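Local coordinates for dihydroorotase (Campylobacter jejuni subsp. jejuni, PDB 3PNU), which probably catalyses the zinc-dependent, reversible cyclisation of N-carbamoyl-L-aspartate to (S)-dihydroorotate, the third step of de novo UMP synthesis, at residues Thr194-Leu199 with Lys242-Glu247; Asp219-Gly224 with Lys233-Arg238; Asn149-Val154 with Lys312-Lys317. All coordinates share one frame; numbering follows the deposited sequence.

Contact 1 (Thr194-Leu199 with Lys242-Glu247); sequences TLCELL and KEALCE
Cys196 and the pair Ala244 and Leu245 join two neighbouring helices in the outer layer of the TIM barrel. Helix 193-201 lies between strands 185-187 and 205-209 in the chain, and helix 239-250 lies between strands 205-209 and 256-258. Their segments run in roughly the same sense, and they come closest at Cys196 and Ala244, with CA atoms 6.5 Å apart. The thiol does most of the work. With SG beside the backbone N and anti to the carbonyl carbon (chi1 -68°), Cys196 directs its sulfur at the other helix, where SG meets the methyl CB of Ala244 at 3.8 Å. Behind it the two beta carbons, Cys196 CB and Ala244 CB, are 4.1 Å apart, and the small alanine lets the helices approach this closely. Leu245 sets out at an angle to the interface and bends back into it: chi2 of 165° turns CD1 away from the sulfur and leaves CD2 as the branch that touches. No hydrogen bond crosses between the segments; the contact is apolar. Ile190 packs on both Cys196 and Leu245, closing the join from the loop after strand 185-187. Leu248, one turn on from Ala244, also touches Cys196, while Leu245 reaches Ile209 of strand 205-209, tying the helix pair to the barrel wall. The tightest approach is that of Cys196 SG to Leu245 CD2, at 3.6 Å.

Contact 2 (Asp219-Gly224 with Lys233-Arg238); sequences DDVIGG and KPIAKR
Val221, in helix 218-223, faces Ala236 in the extended loop 233-238 with their CA atoms 7.6 Å apart; the helix widens into a pi-type turn over 219-223, and the loop enters through a cis peptide before Pro234. The valine straddles two loop residues with its two methyls. CG1, anti to the backbone N (chi1 -176°), reaches Ile235 CD1 at 4.4 Å, and CG2 meets Ala236 CB at the same 4.4 Å. Ile235 leaves the loop at a slant, and the bend at chi2 (64°) turns its delta methyl back toward the valine. Ala236 points its CB directly at the helix. The loop is stiffened from within by Lys237, whose side chain folds back so that NZ donates to Ile235 O at 2.7 Å, in the carbonyl plane on a lone pair, with a C=O...N angle of 144°. Thr191 OG1 is a second partner of the same ammonium. The second subunit of the homodimer also reaches this helix: its Met226 packs on Val221, and Lys233 of that subunit bonds to the carbonyl oxygens of Gly223 and Gly224. The two segments therefore meet through methyl groups alone, at loose van der Waals distances. Polar groups of both segments bond to other parts of the chain and, in places, across the dimer interface, and the buried lysine charge is probably eased by the carbonyl and hydroxyl that hold it.

Contact 3 (Asn149-Val154 with Lys312-Lys317); sequences NIPLLV and KIYDLK
Pro151, whose carbonyl oxygen is hydrogen-bonded to the backbone of Ile115, offers its ring to Tyr314 at the end of the TIM barrel where strand 152-154 sets out. The bonding continues along the barrel wall, Leu152 pairing with Lys184 and Val186 while Leu153 pairs with Ile115 and Leu117. Tyr314 closes helix 299-314. With CG beside the backbone N (chi1 -61°), its ring is carried off the helix toward the strand, and CE2 lies 4.0 Å from Pro151 CG. The two rings cross obliquely, and CB of the proline stands slightly farther from Tyr314 CE2, at 4.2 Å. One face of the phenol ring is covered by its own neighbour: Ile313 CG2 sits 3.7 Å above the ring plane, over its centre. Phe113 stacks edge-to-face with the same ring, and Val186 and Met257 of two other barrel strands touch Tyr314 as well. Farther along the strand, Leu153 is bent toward the phenol and also rests on Val186; its CD2 stops 4.5 Å from Tyr314 OH.

Overall arrangement
All three contacts are buried, apolar and free of cross-segment hydrogen bonds, yet they occupy different layers. Contact 1 joins two helices of the barrel's outer layer. Contact 3 brings a barrel strand against the end of the last long helix and involves the one aromatic ring among the touching side chains. Contact 2 is peripheral: its methyl packing is looser, and the second subunit covers it, adding intersubunit hydrogen bonds and an Arg238 link to Asp164 of that subunit. Loop 233-238 leads directly into helix 239-250, so contacts 1 and 2, centres 17 Å apart, share a continuous run of chain. Contacts 2 and 3 lie on opposite sides of the chain's centre, 31 Å between centres.

Contact 1 (Thr194-Leu199 with Lys242-Glu247)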
loop_
_atom_site.group_PDB
_atom_site.type_symbol
_atom_site.label_atom_id
_atom_site.label_comp_id
_atom_site.label_asym_id
_atom_site.label_seq_id
_atom_site.Cartn_x
_atom_site.Cartn_y
_atom_site.Cartn_z
ATOM N N THR A 194 -7.868 -17.292 -4.049
ATOM C CA THR A 194 -8.080 -17.760 -5.399
ATOM C C THR A 194 -7.069 -18.836 -5.769
ATOM O O THR A 194 -7.444 -19.846 -6.345
ATOM C CB THR A 194 -7.947 -16.619 -6.438
ATOM O OG1 THR A 194 -8.797 -15.525 -6.071
ATOM C CG2 THR A 194 -8.299 -17.113 -7.848
ATOM N N LEU A 195 -5.793 -18.632 -5.449
ATOM C CA LEU A 195 -4.788 -19.634 -5.835
ATOM C C LEU A 195 -4.762 -20.802 -4.858
ATOM O O LEU A 195 -4.406 -21.919 -5.227
ATOM C CB LEU A 195 -3.405 -19.017 -6.091
ATOM C CG LEU A 195 -3.365 -18.043 -7.276
ATOM C CD1 LEU A 195 -1.926 -17.647 -7.622
ATOM C CD2 LEU A 195 -4.037 -18.640 -8.546
ATOM N N CYS A 196 -5.143 -20.562 -3.616
ATOM C CA CYS A 196 -5.258 -21.675 -2.685
ATOM C C CYS A 196 -6.276 -22.658 -3.248
ATOM O O CYS A 196 -6.047 -23.846 -3.240
ATOM C CB CYS A 196 -5.696 -21.220 -1.300
ATOM S SG CYS A 196 -4.441 -20.238 -0.491
ATOM N N GLU A 197 -7.388 -22.152 -3.750
ATOM C CA GLU A 197 -8.444 -23.006 -4.322
ATOM C C GLU A 197 -8.060 -23.639 -5.642
ATOM O O GLU A 197 -8.266 -24.834 -5.823
ATOM C CB GLU A 197 -9.749 -22.216 -4.469
ATOM C CG GLU A 197 -10.374 -21.906 -3.100
ATOM C CD GLU A 197 -11.603 -21.007 -3.153
ATOM O OE1 GLU A 197 -12.006 -20.554 -4.252
ATOM O OE2 GLU A 197 -12.163 -20.746 -2.064
ATOM N N LEU A 198 -7.483 -22.850 -6.550
ATOM C CA LEU A 198 -7.074 -23.353 -7.864
ATOM C C LEU A 198 -6.077 -24.510 -7.740
ATOM O O LEU A 198 -6.041 -25.381 -8.580
ATOM C CB LEU A 198 -6.445 -22.242 -8.713
ATOM C CG LEU A 198 -6.153 -22.566 -10.188
ATOM C CD1 LEU A 198 -7.462 -22.676 -11.030
ATOM C CD2 LEU A 198 -5.257 -21.521 -10.793
ATOM N N LEU A 199 -5.272 -24.497 -6.688
ATOM C CA LEU A 199 -4.290 -25.534 -6.429
ATOM C C LEU A 199 -4.929 -26.929 -6.416
ATOM O O LEU A 199 -4.305 -27.901 -6.844
ATOM C CB LEU A 199 -3.634 -25.276 -5.075
ATOM C CG LEU A 199 -2.474 -26.142 -4.602
ATOM C CD1 LEU A 199 -1.263 -26.104 -5.554
ATOM C CD2 LEU A 199 -2.037 -25.699 -3.177
ATOM N N LYS A 242 -5.097 -14.648 3.924
ATOM C CA LYS A 242 -4.115 -15.150 4.875
ATOM C C LYS A 242 -4.603 -16.411 5.558
ATOM O O LYS A 242 -3.836 -17.352 5.759
ATOM C CB LYS A 242 -3.830 -14.124 5.949
ATOM C CG LYS A 242 -2.721 -14.544 6.838
ATOM C CD LYS A 242 -2.419 -13.557 7.899
ATOM C CE LYS A 242 -3.457 -13.533 8.973
ATOM N NZ LYS A 242 -2.897 -12.753 10.108
ATOM N N GLU A 243 -5.872 -16.425 5.940
ATOM C CA GLU A 243 -6.435 -17.590 6.581
ATOM C C GLU A 243 -6.328 -18.808 5.658
ATOM O O GLU A 243 -5.917 -19.871 6.104
ATOM C CB GLU A 243 -7.890 -17.339 6.992
ATOM C CG GLU A 243 -8.100 -16.320 8.122
ATOM C CD GLU A 243 -7.604 -16.792 9.491
ATOM O OE1 GLU A 243 -8.434 -16.867 10.430
ATOM O OE2 GLU A 243 -6.402 -17.103 9.629
ATOM N N ALA A 244 -6.661 -18.655 4.376
ATOM C CA ALA A 244 -6.579 -19.788 3.446
ATOM C C ALA A 244 -5.142 -20.295 3.303
ATOM O O ALA A 244 -4.923 -21.505 3.217
ATOM C CB ALA A 244 -7.151 -19.434 2.109
ATOM N N LEU A 245 -4.167 -19.375 3.283
ATOM C CA LEU A 245 -2.756 -19.763 3.194
ATOM C C LEU A 245 -2.365 -20.553 4.453
ATOM O O LEU A 245 -1.690 -21.583 4.362
ATOM C CB LEU A 245 -1.845 -18.535 3.040
ATOM C CG LEU A 245 -2.012 -17.714 1.750
ATOM C CD1 LEU A 245 -1.352 -16.341 1.828
ATOM C CD2 LEU A 245 -1.474 -18.496 0.554
ATOM N N CYS A 246 -2.788 -20.058 5.623
ATOM C CA CYS A 246 -2.483 -20.718 6.893
ATOM C C CYS A 246 -3.109 -22.119 6.971
ATOM O O CYS A 246 -2.485 -23.059 7.422
ATOM C CB CYS A 246 -2.945 -19.859 8.084
ATOM S SG CYS A 246 -1.958 -18.406 8.333
ATOM N N GLU A 247 -4.343 -22.244 6.525
ATOM C CA GLU A 247 -5.028 -23.527 6.515
ATOM C C GLU A 247 -4.246 -24.558 5.674
ATOM O O GLU A 247 -4.148 -25.721 6.053
ATOM C CB GLU A 247 -6.467 -23.321 6.030
ATOM C CG GLU A 247 -7.395 -24.538 6.057
ATOM C CD GLU A 247 -7.251 -25.463 4.838
ATOM O OE1 GLU A 247 -7.961 -26.500 4.790
ATOM O OE2 GLU A 247 -6.450 -25.155 3.922
#

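Contact 2 (Asp219-Gly224 with Lys233-Arg238)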
loop_
_atom_site.group_PDB
_atom_site.type_symbol
_atom_site.label_atom_id
_atom_site.label_comp_id
_atom_site.label_asym_id
_atom_site.label_seq_id
_atom_site.Cartn_x
_atom_site.Cartn_y
_atom_site.Cartn_z
ATOM N N ASP A 219 -3.294 -4.444 5.789
ATOM C CA ASP A 219 -3.395 -3.527 6.941
ATOM C C ASP A 219 -2.050 -3.273 7.644
ATOM O O ASP A 219 -1.801 -2.160 8.101
ATOM C CB ASP A 219 -4.429 -4.029 7.958
ATOM C CG ASP A 219 -5.862 -3.780 7.524
ATOM O OD1 ASP A 219 -6.093 -2.983 6.596
ATOM O OD2 ASP A 219 -6.773 -4.371 8.128
ATOM N N ASP A 220 -1.186 -4.283 7.703
ATOM C CA ASP A 220 0.124 -4.153 8.339
ATOM C C ASP A 220 1.024 -3.304 7.504
ATOM O O ASP A 220 1.904 -2.631 8.029
ATOM C CB ASP A 220 0.768 -5.532 8.532
ATOM C CG ASP A 220 -0.047 -6.420 9.439
ATOM O OD1 ASP A 220 -0.320 -5.995 10.574
ATOM O OD2 ASP A 220 -0.416 -7.540 9.035
ATOM N N VAL A 221 0.806 -3.324 6.194
ATOM C CA VAL A 221 1.630 -2.559 5.288
ATOM C C VAL A 221 1.180 -1.104 5.162
ATOM O O VAL A 221 2.020 -0.212 5.103
ATOM C CB VAL A 221 1.654 -3.191 3.864
ATOM C CG1 VAL A 221 2.613 -2.423 2.953
ATOM C CG2 VAL A 221 2.067 -4.641 3.920
ATOM N N ILE A 222 -0.125 -0.849 5.090
ATOM C CA ILE A 222 -0.608 0.529 4.931
ATOM C C ILE A 222 -1.840 0.909 5.738
ATOM O O ILE A 222 -2.386 1.963 5.523
ATOM C CB ILE A 222 -0.906 0.897 3.444
ATOM C CG1 ILE A 222 -1.962 -0.029 2.850
ATOM C CG2 ILE A 222 0.356 0.898 2.600
ATOM C CD1 ILE A 222 -2.322 0.296 1.448
ATOM N N GLY A 223 -2.266 0.075 6.673
ATOM C CA GLY A 223 -3.446 0.377 7.484
ATOM C C GLY A 223 -3.209 1.509 8.463
ATOM O O GLY A 223 -4.073 2.355 8.654
ATOM N N GLY A 224 -2.049 1.509 9.109
ATOM C CA GLY A 224 -1.686 2.567 10.061
ATOM C C GLY A 224 -0.635 3.422 9.403
ATOM O O GLY A 224 -0.947 4.255 8.564
ATOM N N LYS A 233 6.293 -8.095 -3.192
ATOM C CA LYS A 233 5.491 -8.534 -4.298
ATOM C C LYS A 233 5.445 -10.064 -4.221
ATOM O O LYS A 233 6.485 -10.708 -4.086
ATOM C CB LYS A 233 6.107 -8.054 -5.614
ATOM C CG LYS A 233 6.118 -6.517 -5.719
ATOM C CD LYS A 233 6.709 -6.029 -7.032
ATOM C CE LYS A 233 6.820 -4.468 -7.103
ATOM N NZ LYS A 233 5.514 -3.789 -7.252
ATOM N N PRO A 234 4.243 -10.659 -4.259
ATOM C CA PRO A 234 2.933 -10.030 -4.342
ATOM C C PRO A 234 2.559 -9.415 -3.017
ATOM O O PRO A 234 2.855 -9.961 -1.958
ATOM C CB PRO A 234 2.003 -11.199 -4.674
ATOM C CG PRO A 234 2.919 -12.296 -5.149
ATOM C CD PRO A 234 4.136 -12.122 -4.364
ATOM N N ILE A 235 1.906 -8.272 -3.087
ATOM C CA ILE A 235 1.489 -7.533 -1.921
ATOM C C ILE A 235 0.662 -8.387 -0.965
ATOM O O ILE A 235 -0.098 -9.256 -1.392
ATOM C CB ILE A 235 0.646 -6.294 -2.379
ATOM C CG1 ILE A 235 0.436 -5.328 -1.228
ATOM C CG2 ILE A 235 -0.704 -6.712 -3.041
ATOM C CD1 ILE A 235 1.730 -4.723 -0.739
ATOM N N ALA A 236 0.811 -8.154 0.329
ATOM C CA ALA A 236 -0.011 -8.859 1.308
ATOM C C ALA A 236 -1.458 -8.419 1.040
ATOM O O ALA A 236 -1.718 -7.251 0.759
ATOM C CB ALA A 236 0.397 -8.523 2.717
ATOM N N LYS A 237 -2.400 -9.338 1.159
ATOM C CA LYS A 237 -3.789 -9.035 0.810
ATOM C C LYS A 237 -4.773 -9.055 1.983
ATOM O O LYS A 237 -4.495 -8.453 3.015
ATOM C CB LYS A 237 -4.200 -9.937 -0.378
ATOM C CG LYS A 237 -3.297 -9.629 -1.617
ATOM C CD LYS A 237 -3.514 -10.480 -2.779
ATOM C CE LYS A 237 -2.589 -10.093 -3.914
ATOM N NZ LYS A 237 -1.167 -10.279 -3.613
ATOM N N ARG A 238 -5.911 -9.727 1.833
ATOM C CA ARG A 238 -6.942 -9.706 2.846
ATOM C C ARG A 238 -6.870 -10.780 3.905
ATOM O O ARG A 238 -6.147 -11.779 3.775
ATOM C CB ARG A 238 -8.316 -9.794 2.166
ATOM C CG ARG A 238 -8.646 -8.596 1.311
ATOM C CD ARG A 238 -9.960 -8.758 0.571
ATOM N NE ARG A 238 -10.291 -7.507 -0.106
ATOM C CZ ARG A 238 -11.040 -6.536 0.407
ATOM N NH1 ARG A 238 -11.583 -6.658 1.618
ATOM N NH2 ARG A 238 -11.255 -5.428 -0.301
#

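Contact 3 (Asn149-Val154 with Lys312-Lys317)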
loop_
_atom_site.group_PDB
_atom_site.type_symbol
_atom_site.label_atom_id
_atom_site.label_comp_id
_atom_site.label_asym_id
_atom_site.label_seq_id
_atom_site.Cartn_x
_atom_site.Cartn_y
_atom_site.Cartn_z
ATOM N N ASN A 149 10.946 -33.738 -17.515
ATOM C CA ASN A 149 10.592 -33.652 -16.110
ATOM C C ASN A 149 11.215 -32.430 -15.413
ATOM O O ASN A 149 11.604 -32.500 -14.254
ATOM C CB ASN A 149 10.997 -34.963 -15.414
ATOM C CG ASN A 149 10.403 -35.109 -14.028
ATOM O OD1 ASN A 149 9.289 -34.655 -13.762
ATOM N ND2 ASN A 149 11.135 -35.769 -13.142
ATOM N N ILE A 150 11.330 -31.315 -16.137
ATOM C CA ILE A 150 11.836 -30.063 -15.557
ATOM C C ILE A 150 10.590 -29.265 -15.157
ATOM O O ILE A 150 9.641 -29.184 -15.926
ATOM C CB ILE A 150 12.644 -29.230 -16.555
ATOM C CG1 ILE A 150 13.730 -30.075 -17.209
ATOM C CG2 ILE A 150 13.263 -27.985 -15.861
ATOM C CD1 ILE A 150 14.538 -29.318 -18.258
ATOM N N PRO A 151 10.572 -28.705 -13.942
ATOM C CA PRO A 151 9.410 -27.939 -13.471
ATOM C C PRO A 151 9.444 -26.457 -13.830
ATOM O O PRO A 151 10.522 -25.886 -13.926
ATOM C CB PRO A 151 9.511 -28.082 -11.956
ATOM C CG PRO A 151 10.996 -28.205 -11.701
ATOM C CD PRO A 151 11.545 -28.966 -12.863
ATOM N N LEU A 152 8.267 -25.855 -14.021
ATOM C CA LEU A 152 8.132 -24.426 -14.322
ATOM C C LEU A 152 7.685 -23.730 -13.031
ATOM O O LEU A 152 6.604 -24.039 -12.489
ATOM C CB LEU A 152 7.106 -24.182 -15.439
ATOM C CG LEU A 152 6.904 -22.725 -15.926
ATOM C CD1 LEU A 152 8.107 -22.198 -16.718
ATOM C CD2 LEU A 152 5.662 -22.585 -16.757
ATOM N N LEU A 153 8.550 -22.846 -12.526
ATOM C CA LEU A 153 8.311 -22.066 -11.338
ATOM C C LEU A 153 7.856 -20.714 -11.888
ATOM O O LEU A 153 8.500 -20.162 -12.783
ATOM C CB LEU A 153 9.613 -21.909 -10.525
ATOM C CG LEU A 153 10.505 -23.160 -10.419
ATOM C CD1 LEU A 153 11.744 -22.854 -9.567
ATOM C CD2 LEU A 153 9.747 -24.404 -9.885
ATOM N N VAL A 154 6.769 -20.162 -11.367
ATOM C CA VAL A 154 6.230 -18.932 -11.927
ATOM C C VAL A 154 5.921 -17.870 -10.907
ATOM O O VAL A 154 5.408 -18.164 -9.849
ATOM C CB VAL A 154 4.890 -19.294 -12.640
ATOM C CG1 VAL A 154 4.189 -18.072 -13.240
ATOM C CG2 VAL A 154 5.151 -20.370 -13.705
ATOM N N LYS A 312 8.729 -35.523 -1.350
ATOM C CA LYS A 312 7.815 -36.454 -2.013
ATOM C C LYS A 312 7.496 -36.038 -3.458
ATOM O O LYS A 312 7.485 -36.867 -4.353
ATOM C CB LYS A 312 6.523 -36.607 -1.206
ATOM C CG LYS A 312 5.567 -37.586 -1.841
ATOM C CD LYS A 312 4.392 -37.901 -0.954
ATOM C CE LYS A 312 3.507 -38.951 -1.609
ATOM N NZ LYS A 312 2.454 -39.394 -0.659
ATOM N N ILE A 313 7.260 -34.745 -3.668
ATOM C CA ILE A 313 6.948 -34.194 -4.982
ATOM C C ILE A 313 8.041 -34.417 -6.009
ATOM O O ILE A 313 7.756 -34.744 -7.168
ATOM C CB ILE A 313 6.672 -32.682 -4.875
ATOM C CG1 ILE A 313 5.333 -32.465 -4.175
ATOM C CG2 ILE A 313 6.676 -32.033 -6.272
ATOM C CD1 ILE A 313 5.048 -31.031 -3.805
ATOM N N TYR A 314 9.289 -34.248 -5.590
ATOM C CA TYR A 314 10.426 -34.388 -6.508
ATOM C C TYR A 314 11.266 -35.666 -6.335
ATOM O O TYR A 314 12.117 -35.933 -7.171
ATOM C CB TYR A 314 11.366 -33.168 -6.402
ATOM C CG TYR A 314 10.731 -31.850 -6.759
ATOM C CD1 TYR A 314 10.298 -30.978 -5.769
ATOM C CD2 TYR A 314 10.531 -31.478 -8.093
ATOM C CE1 TYR A 314 9.710 -29.780 -6.085
ATOM C CE2 TYR A 314 9.936 -30.280 -8.412
ATOM C CZ TYR A 314 9.530 -29.429 -7.395
ATOM O OH TYR A 314 8.932 -28.217 -7.680
ATOM N N ASP A 315 11.022 -36.448 -5.281
ATOM C CA ASP A 315 11.798 -37.680 -4.994
ATOM C C ASP A 315 13.215 -37.340 -4.672
ATOM O O ASP A 315 14.136 -37.783 -5.345
ATOM C CB ASP A 315 11.808 -38.665 -6.159
ATOM C CG ASP A 315 10.699 -39.675 -6.085
ATOM O OD1 ASP A 315 10.284 -40.029 -4.960
ATOM O OD2 ASP A 315 10.263 -40.128 -7.165
ATOM N N LEU A 316 13.392 -36.527 -3.652
ATOM C CA LEU A 316 14.713 -36.136 -3.251
ATOM C C LEU A 316 15.258 -37.138 -2.239
ATOM O O LEU A 316 14.500 -37.812 -1.534
ATOM C CB LEU A 316 14.684 -34.749 -2.623
ATOM C CG LEU A 316 14.066 -33.641 -3.458
ATOM C CD1 LEU A 316 14.096 -32.376 -2.634
ATOM C CD2 LEU A 316 14.770 -33.453 -4.788
ATOM N N LYS A 317 16.579 -37.221 -2.185
ATOM C CA LYS A 317 17.266 -38.075 -1.251
ATOM C C LYS A 317 18.504 -37.358 -0.744
ATOM O O LYS A 317 19.042 -36.493 -1.438
ATOM C CB LYS A 317 17.615 -39.404 -1.917
ATOM C CG LYS A 317 16.394 -40.250 -2.105
ATOM C CD LYS A 317 16.714 -41.650 -2.525
ATOM C CE LYS A 317 15.457 -42.480 -2.458
ATOM N NZ LYS A 317 14.915 -42.522 -1.075
#